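A151R (African swine fever virus Georgia 2007/1, PDB 7CMA) is a non-structural viral protein that binds a zinc ion and may self-associate through its long N-terminal helix. Local coordinates at the interface of chains A and B. Numbering follows the deposited sequence. Chains: chain A/B, A151R.

The interface of chains A and B. Residues chain A 11-12, 15-16, 19; chain B 2, 4-5, 8-9.
Helix 3-28 of chain A packs antiparallel against the N-terminal turns of helix 3-28 of chain B and the loop residue B:Asn2 before them. The patch is part of a two-fold symmetric antiparallel helix pairing, which may reflect a dimer, though the structure alone does not show that it forms in solution. B:Ile5 is the central wedge. Its CG1 is anti to the carbonyl carbon (chi1 -65°) and lies 3.5 Å from CG of A:Glu15, while the methyl CG2 turns the other way and meets the aliphatic CG of A:Lys16 at 3.8 Å. The tip, CD1, reaches the backbone of chain A, 3.7 Å from the carbonyl O of A:Glu15. One turn along, A:Leu12, with CG anti to its backbone N (chi1 176°), lies alongside B:Met8 pointing the opposite way, CD1 3.8 Å from CB of B:Met8; the same methyl touches CG of B:Met9 obliquely. The thioether of B:Met8 bends at its end, carrying CE across the stem of A:Glu15. That glutamate bends at chi2 (62°), so its methylene groups pack on apolar neighbours while its carboxylate meets B:Lys4, the two side chains crossing at about a right angle; NZ of B:Lys4 and OE1 of A:Glu15 form a long salt bridge of 3.4 Å, weak as a hydrogen bond. At the far end the carboxylate of A:Glu19 and the amide of B:Asn2 stack nearly parallel, with OE2 of A:Glu19 4.0 Å from CB of B:Asn2.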
loop_
_atom_site.group_PDB
_atom_site.type_symbol
_atom_site.label_atom_id
_atom_site.label_comp_id
_atom_site.label_asym_id
_atom_site.label_seq_id
_atom_site.Cartn_x
_atom_site.Cartn_y
_atom_site.Cartn_z
ATOM N N LEU A 11 1.609 12.457 -0.267
ATOM C CA LEU A 11 2.336 12.952 -1.468
ATOM C C LEU A 11 2.465 11.811 -2.482
ATOM O O LEU A 11 2.422 12.089 -3.691
ATOM C CB LEU A 11 3.707 13.494 -1.055
ATOM C CG LEU A 11 3.679 14.772 -0.216
ATOM C CD1 LEU A 11 5.080 15.338 -0.041
ATOM C CD2 LEU A 11 2.756 15.812 -0.834
ATOM N N LEU A 12 2.581 10.571 -2.007
ATOM C CA LEU A 12 2.634 9.371 -2.878
ATOM C C LEU A 12 1.257 9.146 -3.523
ATOM O O LEU A 12 1.217 8.919 -4.744
ATOM C CB LEU A 12 3.069 8.153 -2.061
ATOM C CG LEU A 12 3.070 6.834 -2.832
ATOM C CD1 LEU A 12 4.061 6.887 -3.988
ATOM C CD2 LEU A 12 3.378 5.662 -1.912
ATOM N N GLU A 15 0.930 11.781 -6.244
ATOM C CA GLU A 15 1.746 11.466 -7.444
ATOM C C GLU A 15 1.043 10.370 -8.256
ATOM O O GLU A 15 1.011 10.484 -9.496
ATOM C CB GLU A 15 3.163 11.055 -7.044
ATOM C CG GLU A 15 4.200 11.365 -8.111
ATOM C CD GLU A 15 4.361 12.842 -8.446
ATOM O OE1 GLU A 15 3.993 13.691 -7.603
ATOM O OE2 GLU A 15 4.839 13.140 -9.556
ATOM N N LYS A 16 0.444 9.385 -7.579
ATOM C CA LYS A 16 -0.174 8.211 -8.247
ATOM C C LYS A 16 -1.506 8.636 -8.887
ATOM O O LYS A 16 -1.746 8.252 -10.028
ATOM C CB LYS A 16 -0.367 7.061 -7.255
ATOM C CG LYS A 16 0.901 6.299 -6.894
ATOM C CD LYS A 16 0.669 4.836 -6.567
ATOM C CE LYS A 16 0.829 4.519 -5.096
ATOM N NZ LYS A 16 -0.207 5.190 -4.273
ATOM N N GLU A 19 -0.834 10.887 -11.891
ATOM C CA GLU A 19 -0.327 10.023 -12.994
ATOM C C GLU A 19 -1.514 9.300 -13.645
ATOM O O GLU A 19 -1.616 9.331 -14.878
ATOM C CB GLU A 19 0.714 9.025 -12.477
ATOM C CG GLU A 19 1.474 8.309 -13.587
ATOM C CD GLU A 19 2.532 9.146 -14.293
ATOM O OE1 GLU A 19 2.724 10.318 -13.899
ATOM O OE2 GLU A 19 3.135 8.639 -15.263
ATOM N N ASN B 2 5.909 5.529 -13.218
ATOM C CA ASN B 2 6.762 6.741 -13.065
ATOM C C ASN B 2 7.929 6.414 -12.125
ATOM O O ASN B 2 7.693 5.742 -11.101
ATOM C CB ASN B 2 5.957 7.939 -12.551
ATOM C CG ASN B 2 6.707 9.249 -12.664
ATOM O OD1 ASN B 2 7.483 9.448 -13.596
ATOM N ND2 ASN B 2 6.453 10.162 -11.741
ATOM N N LYS B 4 9.716 8.495 -10.337
ATOM C CA LYS B 4 9.562 9.318 -9.109
ATOM C C LYS B 4 8.632 8.592 -8.130
ATOM O O LYS B 4 8.873 8.683 -6.910
ATOM C CB LYS B 4 9.023 10.709 -9.451
ATOM C CG LYS B 4 9.468 11.814 -8.503
ATOM C CD LYS B 4 8.650 13.080 -8.622
ATOM C CE LYS B 4 8.566 13.853 -7.325
ATOM N NZ LYS B 4 7.282 14.583 -7.207
ATOM N N ILE B 5 7.652 7.849 -8.648
ATOM C CA ILE B 5 6.697 7.069 -7.805
ATOM C C ILE B 5 7.422 5.832 -7.255
ATOM O O ILE B 5 7.264 5.550 -6.057
ATOM C CB ILE B 5 5.425 6.702 -8.597
ATOM C CG1 ILE B 5 4.618 7.947 -8.974
ATOM C CG2 ILE B 5 4.580 5.696 -7.827
ATOM C CD1 ILE B 5 3.345 7.652 -9.741
ATOM N N MET B 8 9.675 7.259 -4.536
ATOM C CA MET B 8 8.816 7.664 -3.396
ATOM C C MET B 8 8.404 6.417 -2.608
ATOM O O MET B 8 8.445 6.470 -1.375
ATOM C CB MET B 8 7.565 8.409 -3.873
ATOM C CG MET B 8 7.666 9.909 -3.703
ATOM S SD MET B 8 6.167 10.775 -4.243
ATOM C CE MET B 8 6.518 10.935 -5.988
ATOM N N MET B 9 8.086 5.322 -3.303
ATOM C CA MET B 9 7.653 4.045 -2.686
ATOM C C MET B 9 8.811 3.450 -1.875
ATOM O O MET B 9 8.547 2.961 -0.760
ATOM C CB MET B 9 7.194 3.040 -3.746
ATOM C CG MET B 9 5.743 3.240 -4.172
ATOM S SD MET B 9 5.325 2.326 -5.687
ATOM C CE MET B 9 5.459 0.641 -5.093
#